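Local coordinates for protein CurM Sulfotransferase (Moorea producta, PDB 4GBM) that probably transfers a sulfonate group from PAPS to a hydroxyl of the polyketide chain in curacin biosynthesis, and here binds adenosine-3'-5'-diphosphate, at residues 64-69 with 118-123; 32-37 with 152-157; 87-92 with 102-107; 56-61 with 132-137; 73-78 with 109-114. The protein carries 2 engineered substitutions. All blocks are in the same frame, centred on the assembly; numbering follows the deposited sequence.

Contact 1: residues 64-69 with 118-123; sequences LHLLPF and QQVYGM. With ZN (zinc ion), chain F.
Leu66 meets Tyr121 where the loop following strand 58-59 of the sulfotransferase fold, here folded into a type I beta turn from Leu66 to Phe69, packs against helix 117-128. The apolar part rests on a CH-pi contact: Leu66 CG is anti to the carbonyl carbon (chi1 -67°), and CD1 beyond it stands 4.0 Å from the centroid of the Tyr121 ring, over its centre and 8° off the normal. The leucine and tyrosine side chains slide past each other in opposite directions, which brings Leu66 CB to 3.9 Å from Tyr121 CE1. The other methyl, Leu66 CD2, touches Val120 CG1 at 4.1 Å. Leu64 CD1 approaches the ring obliquely, near Tyr121 CE2.

The polar part is relayed by a water, which donates to Tyr121 OH at 2.8 Å and accepts from Leu66 N at 2.9 Å. Tyr121 OH is also hydrogen-bonded to Asp135 of strand 132-136, so the phenol joins loop, helix and sheet. A phenylalanine at Tyr121 would probably leave both this water and Asp135 without their phenolic mate and open a small gap beside Leu67 CB.

The metal part faces the other way: His65 turns from the helix, and its ND1 binds a zinc ion at 2.1 Å.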
# COMPACT_ATOMS: atom_id res chain seq x y z
N LEU A 64 -5.08 6.53 2.83
CA LEU A 64 -5.60 7.90 2.96
C LEU A 64 -6.57 8.25 1.83
O LEU A 64 -7.39 9.16 1.99
CB LEU A 64 -4.45 8.91 2.99
CG LEU A 64 -3.47 8.78 4.16
CD1 LEU A 64 -2.25 9.66 3.92
CD2 LEU A 64 -4.14 9.10 5.49
N HIS A 65 -6.46 7.57 0.69
CA HIS A 65 -7.31 7.84 -0.48
C HIS A 65 -7.29 9.31 -0.92
O HIS A 65 -8.32 9.88 -1.30
CB HIS A 65 -8.75 7.35 -0.25
CG HIS A 65 -8.85 5.96 0.31
ND1 HIS A 65 -8.63 4.84 -0.46
CD2 HIS A 65 -9.15 5.52 1.55
CE1 HIS A 65 -8.79 3.76 0.29
NE2 HIS A 65 -9.10 4.15 1.51
N LEU A 66 -6.10 9.91 -0.90
CA LEU A 66 -5.92 11.30 -1.33
C LEU A 66 -5.37 11.39 -2.75
O LEU A 66 -5.92 12.10 -3.59
CB LEU A 66 -4.99 12.04 -0.36
CG LEU A 66 -5.49 12.29 1.07
CD1 LEU A 66 -4.36 12.83 1.92
CD2 LEU A 66 -6.67 13.25 1.08
N LEU A 67 -4.30 10.63 -3.01
CA LEU A 67 -3.55 10.73 -4.27
C LEU A 67 -4.38 10.68 -5.57
O LEU A 67 -4.05 11.38 -6.52
CB LEU A 67 -2.41 9.70 -4.31
CG LEU A 67 -1.31 9.93 -5.35
CD1 LEU A 67 -0.56 11.25 -5.12
CD2 LEU A 67 -0.35 8.75 -5.34
N PRO A 68 -5.46 9.86 -5.61
CA PRO A 68 -6.24 9.82 -6.86
C PRO A 68 -7.06 11.08 -7.19
O PRO A 68 -7.59 11.18 -8.30
CB PRO A 68 -7.18 8.63 -6.65
CG PRO A 68 -6.55 7.82 -5.57
CD PRO A 68 -5.92 8.83 -4.67
N PHE A 69 -7.18 12.02 -6.25
CA PHE A 69 -8.10 13.15 -6.40
C PHE A 69 -7.41 14.51 -6.42
O PHE A 69 -6.32 14.67 -5.86
CB PHE A 69 -9.14 13.13 -5.27
CG PHE A 69 -9.85 11.82 -5.14
CD1 PHE A 69 -10.83 11.45 -6.06
CD2 PHE A 69 -9.52 10.93 -4.13
CE1 PHE A 69 -11.48 10.23 -5.96
CE2 PHE A 69 -10.18 9.71 -4.01
CZ PHE A 69 -11.16 9.36 -4.93
N GLN A 118 -3.16 18.44 -2.47
CA GLN A 118 -1.82 18.88 -2.08
C GLN A 118 -1.84 19.66 -0.76
O GLN A 118 -0.97 19.47 0.08
CB GLN A 118 -1.17 19.71 -3.19
CG GLN A 118 0.31 19.89 -2.98
CD GLN A 118 0.94 20.73 -4.05
OE1 GLN A 118 0.42 21.78 -4.43
NE2 GLN A 118 2.09 20.29 -4.55
N GLN A 119 -2.84 20.53 -0.58
CA GLN A 119 -2.97 21.27 0.69
C GLN A 119 -3.19 20.33 1.87
O GLN A 119 -2.67 20.57 2.96
CB GLN A 119 -4.10 22.30 0.62
CG GLN A 119 -3.73 23.55 -0.15
CD GLN A 119 -4.93 24.45 -0.35
OE1 GLN A 119 -5.93 24.05 -0.93
NE2 GLN A 119 -4.84 25.68 0.16
N VAL A 120 -3.97 19.27 1.66
CA VAL A 120 -4.24 18.32 2.74
C VAL A 120 -2.97 17.53 3.08
O VAL A 120 -2.65 17.35 4.25
CB VAL A 120 -5.44 17.40 2.42
CG1 VAL A 120 -5.63 16.34 3.50
CG2 VAL A 120 -6.69 18.25 2.29
N TYR A 121 -2.25 17.09 2.06
CA TYR A 121 -0.96 16.46 2.29
C TYR A 121 -0.01 17.38 3.06
O TYR A 121 0.70 16.93 3.97
CB TYR A 121 -0.31 16.03 0.98
CG TYR A 121 -0.61 14.63 0.48
CD1 TYR A 121 -1.18 14.44 -0.77
CD2 TYR A 121 -0.26 13.49 1.24
CE1 TYR A 121 -1.42 13.17 -1.26
CE2 TYR A 121 -0.50 12.20 0.74
CZ TYR A 121 -1.07 12.06 -0.51
OH TYR A 121 -1.32 10.80 -1.03
N GLY A 122 0.01 18.67 2.71
CA GLY A 122 0.87 19.64 3.39
C GLY A 122 0.51 19.77 4.86
O GLY A 122 1.40 19.85 5.73
N MET A 123 -0.79 19.77 5.14
CA MET A 123 -1.33 19.77 6.50
C MET A 123 -0.94 18.51 7.28
O MET A 123 -0.58 18.58 8.45
CB MET A 123 -2.86 19.90 6.44
CG MET A 123 -3.58 19.95 7.78
SD MET A 123 -5.36 20.03 7.54
CE MET A 123 -5.48 21.35 6.34
ZN ZN F . -8.32 4.65 -2.55
O HOH W 1 -3.42 8.91 -0.78
O HOH W 2 -8.81 2.61 -2.99

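Contact 2: residues 32-37 with 152-157; sequences PGIIFI and ALFANS
Ile34 and Ser157 lie just before two neighbouring parallel strands, 35-39 and 158-163, in the central sheet of the sulfotransferase fold. Ile34 N donates to Ser157 OG at 3.1 Å with an N-H...O angle of 160°, a serine hydroxyl serving as the acceptor; backbone pairing goes on from Ile34 to Lys158. Gly33, lacking a side chain, lets the chains close to 3.9 Å between its CA and that of Ser157.

The ring of Phe154, the first residue beyond helix 144-153, fills the apolar side. Ile34 CG1 lies between its backbone N and carbonyl carbon (chi1 63°), and CD1 beyond it rests over the Phe154 face, 4.0 Å from the centroid. Phe36 brings its edge toward the face of Phe154 in an offset edge-to-face pair, centroids 5.8 Å apart and planes at 75°. Pro32 O lies at the rim of the Phe154 ring, 3.4 Å from CD1.

The contact thus pairs one polar bond with aromatic and aliphatic packing round Phe154, the hydroxyl giving Ile34 N an acceptor close to where the two chains come nearest.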
# COMPACT_ATOMS: atom_id res chain seq x y z
N PRO A 32 7.76 18.59 0.12
CA PRO A 32 8.90 17.71 0.40
C PRO A 32 8.54 16.25 0.17
O PRO A 32 7.39 15.84 0.39
CB PRO A 32 9.17 17.95 1.89
CG PRO A 32 8.58 19.28 2.17
CD PRO A 32 7.39 19.41 1.28
N GLY A 33 9.52 15.46 -0.28
CA GLY A 33 9.28 14.06 -0.63
C GLY A 33 8.76 13.21 0.51
O GLY A 33 9.11 13.43 1.68
N ILE A 34 7.93 12.23 0.16
CA ILE A 34 7.45 11.24 1.13
C ILE A 34 7.91 9.86 0.70
O ILE A 34 8.76 9.73 -0.18
CB ILE A 34 5.91 11.31 1.34
CG1 ILE A 34 5.15 10.99 0.04
CG2 ILE A 34 5.51 12.69 1.91
CD1 ILE A 34 3.66 10.75 0.26
N ILE A 35 7.39 8.83 1.36
CA ILE A 35 7.69 7.45 1.01
C ILE A 35 6.41 6.80 0.49
O ILE A 35 5.37 6.88 1.15
CB ILE A 35 8.21 6.68 2.23
CG1 ILE A 35 9.50 7.33 2.75
CG2 ILE A 35 8.44 5.19 1.88
CD1 ILE A 35 9.82 7.00 4.22
N PHE A 36 6.48 6.18 -0.68
CA PHE A 36 5.34 5.41 -1.22
C PHE A 36 5.63 3.92 -1.18
O PHE A 36 6.76 3.49 -1.43
CB PHE A 36 5.05 5.81 -2.67
CG PHE A 36 4.45 7.17 -2.82
CD1 PHE A 36 3.09 7.38 -2.63
CD2 PHE A 36 5.25 8.26 -3.15
CE1 PHE A 36 2.53 8.65 -2.77
CE2 PHE A 36 4.71 9.54 -3.29
CZ PHE A 36 3.34 9.73 -3.11
N ILE A 37 4.61 3.12 -0.86
CA ILE A 37 4.70 1.67 -1.06
C ILE A 37 3.82 1.32 -2.25
O ILE A 37 2.60 1.52 -2.20
CB ILE A 37 4.28 0.84 0.18
CG1 ILE A 37 5.22 1.11 1.36
CG2 ILE A 37 4.27 -0.66 -0.16
CD1 ILE A 37 4.72 0.56 2.72
N ALA A 152 4.12 14.71 -9.35
CA ALA A 152 3.63 16.07 -9.60
C ALA A 152 3.45 16.86 -8.30
O ALA A 152 3.64 18.08 -8.28
CB ALA A 152 2.32 16.04 -10.38
N LEU A 153 3.09 16.16 -7.23
CA LEU A 153 2.77 16.81 -5.96
C LEU A 153 3.97 16.93 -5.02
O LEU A 153 4.02 17.85 -4.20
CB LEU A 153 1.64 16.07 -5.24
CG LEU A 153 0.26 16.04 -5.89
CD1 LEU A 153 -0.73 15.29 -5.01
CD2 LEU A 153 -0.25 17.44 -6.20
N PHE A 154 4.90 15.99 -5.13
CA PHE A 154 6.01 15.84 -4.20
C PHE A 154 7.33 15.86 -4.93
O PHE A 154 7.43 15.37 -6.07
CB PHE A 154 5.93 14.51 -3.45
CG PHE A 154 4.68 14.33 -2.62
CD1 PHE A 154 4.61 14.84 -1.33
CD2 PHE A 154 3.57 13.65 -3.14
CE1 PHE A 154 3.46 14.68 -0.56
CE2 PHE A 154 2.41 13.48 -2.36
CZ PHE A 154 2.37 14.00 -1.07
N ALA A 155 8.36 16.38 -4.27
CA ALA A 155 9.71 16.36 -4.81
C ALA A 155 10.58 15.32 -4.12
O ALA A 155 10.65 15.27 -2.89
CB ALA A 155 10.33 17.75 -4.69
N ASN A 156 11.25 14.50 -4.93
CA ASN A 156 12.23 13.50 -4.48
C ASN A 156 11.70 12.46 -3.51
O ASN A 156 12.41 12.00 -2.60
CB ASN A 156 13.51 14.18 -3.97
CG ASN A 156 14.24 14.94 -5.06
OD1 ASN A 156 14.05 16.15 -5.22
ND2 ASN A 156 15.05 14.23 -5.84
N SER A 157 10.46 12.04 -3.72
CA SER A 157 9.92 10.93 -2.92
C SER A 157 10.70 9.64 -3.16
O SER A 157 11.33 9.46 -4.21
CB SER A 157 8.44 10.68 -3.25
OG SER A 157 7.66 11.81 -2.91

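Contact 3: residues 87-92 with 102-107. With SO4 (sulfate ion), chain Q.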
# COMPACT_ATOMS: atom_id res chain seq x y z
N GLY A 87 -8.67 5.64 7.21
CA GLY A 87 -7.26 6.02 7.31
C GLY A 87 -7.06 7.49 7.61
O GLY A 87 -6.30 7.86 8.51
N LEU A 88 -7.74 8.35 6.86
CA LEU A 88 -7.62 9.79 7.06
C LEU A 88 -8.19 10.24 8.40
O LEU A 88 -7.56 11.01 9.12
CB LEU A 88 -8.26 10.57 5.90
CG LEU A 88 -8.02 12.08 5.87
CD1 LEU A 88 -6.54 12.42 5.68
CD2 LEU A 88 -8.86 12.71 4.76
N GLN A 89 -9.37 9.72 8.76
CA GLN A 89 -9.98 9.99 10.06
C GLN A 89 -9.08 9.55 11.22
O GLN A 89 -8.86 10.31 12.16
CB GLN A 89 -11.35 9.33 10.15
CG GLN A 89 -12.19 9.77 11.33
CD GLN A 89 -13.53 9.05 11.39
OE1 GLN A 89 -13.72 8.15 12.21
NE2 GLN A 89 -14.45 9.43 10.52
N LYS A 90 -8.53 8.33 11.12
CA LYS A 90 -7.62 7.82 12.13
C LYS A 90 -6.33 8.62 12.22
O LYS A 90 -5.77 8.79 13.31
CB LYS A 90 -7.30 6.33 11.88
CG LYS A 90 -8.43 5.40 12.26
CD LYS A 90 -8.07 3.95 11.96
CE LYS A 90 -9.20 3.01 12.36
NZ LYS A 90 -9.48 3.05 13.82
N THR A 91 -5.85 9.10 11.07
CA THR A 91 -4.65 9.92 11.04
C THR A 91 -4.82 11.18 11.88
O THR A 91 -4.00 11.45 12.76
CB THR A 91 -4.22 10.26 9.59
OG1 THR A 91 -3.75 9.06 8.96
CG2 THR A 91 -3.10 11.29 9.57
N PHE A 92 -5.88 11.94 11.64
CA PHE A 92 -6.13 13.15 12.43
C PHE A 92 -6.39 12.84 13.91
O PHE A 92 -6.00 13.63 14.77
CB PHE A 92 -7.26 13.99 11.82
CG PHE A 92 -6.86 14.76 10.59
CD1 PHE A 92 -5.84 15.72 10.65
CD2 PHE A 92 -7.50 14.55 9.37
CE1 PHE A 92 -5.47 16.43 9.51
CE2 PHE A 92 -7.13 15.26 8.23
CZ PHE A 92 -6.12 16.20 8.30
N ALA A 102 -14.69 14.45 16.35
CA ALA A 102 -13.94 15.70 16.13
C ALA A 102 -13.07 15.61 14.87
O ALA A 102 -12.96 16.58 14.12
CB ALA A 102 -13.10 16.06 17.35
N SER A 103 -12.47 14.44 14.65
CA SER A 103 -11.68 14.20 13.45
C SER A 103 -12.56 14.30 12.19
O SER A 103 -12.18 14.94 11.21
CB SER A 103 -10.99 12.84 13.52
OG SER A 103 -10.15 12.62 12.40
N GLN A 104 -13.74 13.68 12.24
CA GLN A 104 -14.71 13.79 11.14
C GLN A 104 -15.13 15.24 10.86
O GLN A 104 -15.24 15.64 9.70
CB GLN A 104 -15.94 12.91 11.40
CG GLN A 104 -16.95 12.95 10.25
CD GLN A 104 -18.28 12.31 10.60
OE1 GLN A 104 -18.85 12.55 11.68
NE2 GLN A 104 -18.81 11.51 9.69
N ALA A 105 -15.36 16.01 11.93
CA ALA A 105 -15.75 17.42 11.82
C ALA A 105 -14.66 18.24 11.12
O ALA A 105 -14.96 19.12 10.30
CB ALA A 105 -16.06 18.00 13.20
N LEU A 106 -13.40 17.93 11.44
CA LEU A 106 -12.27 18.59 10.79
C LEU A 106 -12.22 18.26 9.29
O LEU A 106 -12.08 19.16 8.45
CB LEU A 106 -10.95 18.19 11.46
CG LEU A 106 -9.64 18.65 10.82
CD1 LEU A 106 -9.57 20.17 10.69
CD2 LEU A 106 -8.44 18.12 11.61
N ILE A 107 -12.34 16.98 8.95
CA ILE A 107 -12.34 16.55 7.55
C ILE A 107 -13.49 17.20 6.77
O ILE A 107 -13.29 17.67 5.64
CB ILE A 107 -12.35 15.01 7.43
CG1 ILE A 107 -11.01 14.46 7.92
CG2 ILE A 107 -12.60 14.58 5.98
CD1 ILE A 107 -11.03 12.99 8.32
S SO4 Q . -12.23 9.53 6.05
O1 SO4 Q . -11.48 10.50 5.27
O2 SO4 Q . -12.80 8.56 5.12
O3 SO4 Q . -11.35 8.82 6.98
O4 SO4 Q . -13.30 10.24 6.74
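Gln89 and Ser103 lie at the crossing of helices 87-96 and 100-113, their CA atoms 5.7 Å apart. The axes of the short segments approach to 8.7 Å, with their N-to-C directions 112° apart, so the helices run crosswise.

One side-chain-to-backbone hydrogen bond ties the helices at this point. Ser103 OG is anti to its backbone N (chi1 -176°) and donates to Gln89 O at 2.7 Å, in the plane of that carbonyl and on a lone pair. Ser103 OG also lies 3.3 Å from Phe92 CB.

Beyond the serine the contact is hydrocarbon. Leu106 CD2 lies over one face of the Phe92 ring, 3.9 Å from its centroid and displaced toward the rim, the two side chains crossing at about a right angle. Ile107 CG1 meets the ring obliquely at Phe92 CD2, while its CD1 runs on to Gln89 CA at 3.6 Å. An alanine at Phe92 would probably leave Leu106 and Ile107 facing a gap and Met123 of helix 117-128 without its ring neighbour.

Near the N-terminal end of helix 87-96, Gln89 N donates at 2.8 Å to O3 of a sulfate, probably from the crystallisation liquor and also bound by Arg75, which the helix N-terminus would probably help to hold. Overall this is a pair of consecutive helices, joined by a short turn and packed crosswise, in the helical region that the sulfotransferase chain inserts between strands 58-59 and 132-136.

Contact 4: residues 56-61 with 132-137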
# COMPACT_ATOMS: atom_id res chain seq x y z
N SER A 56 9.84 5.30 14.97
CA SER A 56 9.64 6.65 15.49
C SER A 56 9.83 7.78 14.47
O SER A 56 9.36 8.90 14.69
CB SER A 56 10.53 6.90 16.72
OG SER A 56 11.90 6.98 16.37
N SER A 57 10.52 7.48 13.36
CA SER A 57 10.79 8.49 12.32
C SER A 57 9.73 8.51 11.23
O SER A 57 9.77 9.36 10.34
CB SER A 57 12.15 8.23 11.66
OG SER A 57 13.22 8.36 12.59
N LEU A 58 8.80 7.56 11.30
CA LEU A 58 7.84 7.34 10.22
C LEU A 58 6.41 7.46 10.73
O LEU A 58 6.14 7.28 11.92
CB LEU A 58 8.05 5.96 9.59
CG LEU A 58 9.46 5.61 9.06
CD1 LEU A 58 9.48 4.20 8.49
CD2 LEU A 58 9.94 6.62 8.01
N PHE A 59 5.49 7.80 9.83
CA PHE A 59 4.07 7.76 10.13
C PHE A 59 3.41 6.99 9.00
O PHE A 59 3.47 7.42 7.86
CB PHE A 59 3.47 9.16 10.24
CG PHE A 59 2.03 9.15 10.62
CD1 PHE A 59 1.04 9.19 9.64
CD2 PHE A 59 1.65 9.08 11.95
CE1 PHE A 59 -0.31 9.17 9.98
CE2 PHE A 59 0.29 9.06 12.31
CZ PHE A 59 -0.68 9.10 11.32
N SER A 60 2.80 5.85 9.33
CA SER A 60 2.39 4.89 8.30
C SER A 60 0.95 4.42 8.55
O SER A 60 0.73 3.40 9.22
CB SER A 60 3.38 3.72 8.30
OG SER A 60 3.14 2.83 7.23
N PRO A 61 -0.04 5.18 8.03
CA PRO A 61 -1.45 4.93 8.33
C PRO A 61 -2.13 3.97 7.34
O PRO A 61 -1.55 3.66 6.29
CB PRO A 61 -2.07 6.32 8.17
CG PRO A 61 -1.28 6.94 7.07
CD PRO A 61 0.15 6.44 7.29
N LEU A 132 8.32 11.20 8.72
CA LEU A 132 8.04 11.09 7.29
C LEU A 132 6.82 10.22 7.03
O LEU A 132 6.71 9.13 7.58
CB LEU A 132 9.23 10.47 6.54
CG LEU A 132 10.57 11.20 6.38
CD1 LEU A 132 11.49 10.31 5.56
CD2 LEU A 132 10.42 12.57 5.70
N LEU A 133 5.93 10.70 6.17
CA LEU A 133 4.74 9.94 5.79
C LEU A 133 5.09 8.76 4.88
O LEU A 133 5.87 8.90 3.94
CB LEU A 133 3.74 10.85 5.08
CG LEU A 133 2.43 10.23 4.61
CD1 LEU A 133 1.60 9.76 5.79
CD2 LEU A 133 1.65 11.25 3.80
N VAL A 134 4.54 7.60 5.23
CA VAL A 134 4.55 6.41 4.37
C VAL A 134 3.15 6.26 3.82
O VAL A 134 2.19 6.07 4.57
CB VAL A 134 4.92 5.14 5.16
CG1 VAL A 134 4.87 3.93 4.25
CG2 VAL A 134 6.30 5.29 5.81
N ASP A 135 3.05 6.37 2.50
CA ASP A 135 1.77 6.34 1.81
C ASP A 135 1.66 5.05 0.99
O ASP A 135 2.32 4.90 -0.04
CB ASP A 135 1.63 7.59 0.93
CG ASP A 135 0.25 7.76 0.34
OD1 ASP A 135 -0.10 8.90 -0.04
OD2 ASP A 135 -0.49 6.75 0.26
N LYS A 136 0.83 4.12 1.47
CA LYS A 136 0.64 2.81 0.84
C LYS A 136 -0.78 2.61 0.32
O LYS A 136 -1.75 2.83 1.05
CB LYS A 136 0.94 1.69 1.86
CG LYS A 136 0.89 0.25 1.29
CD LYS A 136 -0.54 -0.38 1.25
CE LYS A 136 -0.98 -0.90 2.63
NZ LYS A 136 -2.21 -1.73 2.47
N SER A 137 -0.90 2.18 -0.94
CA SER A 137 -2.16 1.66 -1.48
C SER A 137 -1.89 0.82 -2.71
O SER A 137 -1.22 1.28 -3.63
CB SER A 137 -3.14 2.78 -1.84
OG SER A 137 -4.31 2.23 -2.43
O HOH W 3 -2.05 1.99 3.92
O HOH W 4 -0.29 4.89 4.15
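Three backbone hydrogen bonds zip strand 58-59 to strand 132-136 in parallel. Leu132 N donates to Ser57 O at 2.8 Å. Phe59 then bonds to both sides of Leu133, its N giving to Leu132 O at 2.9 Å and its O receiving Val134 N at 2.8 Å in a nearly straight bond (173°). Leu58 pairs with Leu132 and Phe59 with Leu133.

The ladder stops at Pro61, which has no N-H to offer: its CD lies 3.4 Å from Val134 O instead. A water takes over, accepting from Lys136 N at 3.0 Å and sitting within hydrogen-bonding distance of both Pro61 O and Val134 O.

Packing differs on the two faces. On that of Phe59 and Leu133, Leu133 CG is anti to its backbone N (chi1 -180°), and CD1 beyond it comes in the plane of the Phe59 ring, at its edge, 3.9 Å from Phe59 CD1, and also reaches the CD of Pro61; helix 87-96 covers this side through Thr91. On the other, Leu58 CB touches Val134 CG2 at 4.2 Å, Leu58 CD2 leans on Leu132 CB, and Leu58 also meets Leu52 of helix 45-53. Ser60 OG, hydrogen-bonded to Arg49 O of that helix, passes 3.6 Å from Val134 CB.

Strand 58-59 is the outermost strand on its side of the five-stranded parallel sheet, order 2-3-1-4-5, and the chain returns to strand 132-136 through several helices, an elaborated beta-alpha-beta crossover of the P-loop type of fold to which sulfotransferases belong.

Contact 5: residues 73-78 with 109-114; sequences KERQEQ and DLESQN. With SO4 (sulfate ion), chain Q.
Lys73 lies across the C-terminal end of helix 100-113 and touches it along most of its length. Its CB sits beside Asn114 OD1, the oxygen that accepts Lys73 N at 2.9 Å. CG passes 3.3 Å from Glu111 O, CD runs on past the same carbonyl and the Asn114 amide, and CE stays near Glu111 O. A bend at the last torsion (chi4 63°) brings NZ back to Glu111 O, to which it donates at 3.0 Å. Asn114, with positive phi, is the C-prime residue of a Schellman motif closed by Leu115 N to Leu110 O.

Farther along helix 72-78, Gln76 CG packs on Glu111 OE2 at 3.5 Å, the two side chains crossing at about a right angle. Arg75 NH1 and Glu111 OE2 are 4.3 Å apart, and a water spans them, accepting from NH1 at 2.9 Å and donating to OE2 at 2.7 Å. At the edge of the guanidinium, NH1 and NH2 both donate to O1 of a sulfate; NE and NH2 are also held by the His65 and Leu64 carbonyls.

A lysine ammonium over a helix C-terminus would probably ease the partial negative charge there, whereas the arginine and glutamate, too far apart for a salt bridge, are water-linked and would probably still stabilise each other.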
# COMPACT_ATOMS: atom_id res chain seq x y z
N LYS A 73 -13.58 17.96 -2.24
CA LYS A 73 -14.96 17.74 -2.68
C LYS A 73 -15.06 16.61 -3.70
O LYS A 73 -15.98 15.79 -3.63
CB LYS A 73 -15.58 19.02 -3.25
CG LYS A 73 -16.37 19.81 -2.22
CD LYS A 73 -17.28 20.83 -2.88
CE LYS A 73 -18.24 21.45 -1.87
NZ LYS A 73 -17.52 22.21 -0.81
N GLU A 74 -14.12 16.57 -4.64
CA GLU A 74 -14.02 15.46 -5.59
C GLU A 74 -13.89 14.13 -4.85
O GLU A 74 -14.59 13.17 -5.16
CB GLU A 74 -12.80 15.63 -6.51
CG GLU A 74 -12.99 16.54 -7.70
CD GLU A 74 -11.78 16.52 -8.63
OE1 GLU A 74 -11.67 17.42 -9.48
OE2 GLU A 74 -10.94 15.59 -8.50
N ARG A 75 -12.98 14.10 -3.87
CA ARG A 75 -12.76 12.92 -3.05
C ARG A 75 -14.02 12.48 -2.30
O ARG A 75 -14.38 11.31 -2.32
CB ARG A 75 -11.62 13.17 -2.06
CG ARG A 75 -11.31 12.00 -1.14
CD ARG A 75 -10.24 12.37 -0.13
NE ARG A 75 -9.89 11.26 0.74
CZ ARG A 75 -10.48 10.98 1.90
NH1 ARG A 75 -11.48 11.72 2.35
NH2 ARG A 75 -10.07 9.94 2.61
N GLN A 76 -14.70 13.43 -1.66
CA GLN A 76 -15.92 13.13 -0.91
C GLN A 76 -17.00 12.54 -1.82
O GLN A 76 -17.69 11.59 -1.44
CB GLN A 76 -16.45 14.40 -0.22
CG GLN A 76 -17.54 14.17 0.83
CD GLN A 76 -18.93 13.98 0.23
OE1 GLN A 76 -19.33 14.72 -0.67
NE2 GLN A 76 -19.66 12.99 0.73
N GLU A 77 -17.13 13.11 -3.02
CA GLU A 77 -18.16 12.70 -3.98
C GLU A 77 -17.88 11.35 -4.63
O GLU A 77 -18.81 10.61 -4.96
CB GLU A 77 -18.33 13.77 -5.06
CG GLU A 77 -18.94 15.08 -4.56
CD GLU A 77 -18.75 16.25 -5.53
OE1 GLU A 77 -17.87 16.17 -6.41
OE2 GLU A 77 -19.48 17.25 -5.39
N GLN A 78 -16.60 11.04 -4.82
CA GLN A 78 -16.19 9.87 -5.61
C GLN A 78 -15.72 8.67 -4.78
O GLN A 78 -15.73 7.54 -5.27
CB GLN A 78 -15.10 10.26 -6.61
CG GLN A 78 -15.55 11.26 -7.67
CD GLN A 78 -14.43 11.69 -8.59
OE1 GLN A 78 -13.47 10.95 -8.82
NE2 GLN A 78 -14.54 12.90 -9.13
N ASP A 109 -14.75 20.06 7.33
CA ASP A 109 -14.40 21.46 7.13
C ASP A 109 -13.46 21.62 5.93
O ASP A 109 -13.59 22.57 5.15
CB ASP A 109 -13.77 22.06 8.38
CG ASP A 109 -13.76 23.57 8.36
OD1 ASP A 109 -14.78 24.18 8.73
OD2 ASP A 109 -12.73 24.15 7.95
N LEU A 110 -12.53 20.68 5.78
CA LEU A 110 -11.60 20.68 4.65
C LEU A 110 -12.38 20.46 3.36
O LEU A 110 -12.06 21.06 2.33
CB LEU A 110 -10.53 19.59 4.81
CG LEU A 110 -9.74 19.52 6.13
CD1 LEU A 110 -8.66 18.44 6.05
CD2 LEU A 110 -9.15 20.88 6.52
N GLU A 111 -13.39 19.61 3.42
CA GLU A 111 -14.26 19.34 2.27
C GLU A 111 -15.12 20.56 1.91
O GLU A 111 -15.30 20.88 0.73
CB GLU A 111 -15.14 18.12 2.53
CG GLU A 111 -14.34 16.81 2.68
CD GLU A 111 -15.17 15.64 3.20
OE1 GLU A 111 -16.21 15.88 3.85
OE2 GLU A 111 -14.77 14.48 2.96
N SER A 112 -15.64 21.24 2.94
CA SER A 112 -16.50 22.41 2.72
C SER A 112 -15.73 23.56 2.07
O SER A 112 -16.26 24.25 1.19
CB SER A 112 -17.16 22.85 4.03
OG SER A 112 -16.21 23.39 4.93
N GLN A 113 -14.48 23.77 2.50
CA GLN A 113 -13.64 24.80 1.89
C GLN A 113 -13.08 24.33 0.55
O GLN A 113 -12.62 25.13 -0.27
CB GLN A 113 -12.51 25.24 2.82
CG GLN A 113 -11.80 26.50 2.33
CD GLN A 113 -10.71 26.99 3.24
OE1 GLN A 113 -10.29 26.31 4.17
NE2 GLN A 113 -10.23 28.20 2.98
N ASN A 114 -13.14 23.02 0.33
CA ASN A 114 -12.65 22.37 -0.88
C ASN A 114 -11.15 22.56 -1.09
O ASN A 114 -10.70 23.00 -2.15
CB ASN A 114 -13.45 22.76 -2.12
CG ASN A 114 -13.28 21.77 -3.26
OD1 ASN A 114 -12.86 20.63 -3.04
ND2 ASN A 114 -13.61 22.19 -4.47
S SO4 Q . -12.23 9.53 6.05
O1 SO4 Q . -11.48 10.50 5.27
O2 SO4 Q . -12.80 8.56 5.12
O3 SO4 Q . -11.35 8.82 6.98
O4 SO4 Q . -13.30 10.24 6.74
O HOH W 5 -12.84 14.05 1.18
O HOH W 6 -14.34 11.99 4.00

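How the contacts relate
Contacts 1 and 4 are buried, contacts 2 and 3 partly so, and contact 5 lies on the surface; the chemistry shifts from backbone ladders and ring packing to charged side chains and a helix end, while waters bridge both buried and surface contacts. Contacts 2 and 4 share the central sheet, since strands 35-39 and 132-136 are neighbours there. Contacts 3 and 5 both use helix 100-113 and touch the same sulfate, bound by Gln89 N and Arg75. Contact 1 joins the two groups: Tyr121 packs on Phe154 of contact 2 and bonds Asp135 of contact 4, while the Leu64 and His65 carbonyls receive Arg75 of contact 5. Along the chain, the other four nest inside the loop that contact 2 closes.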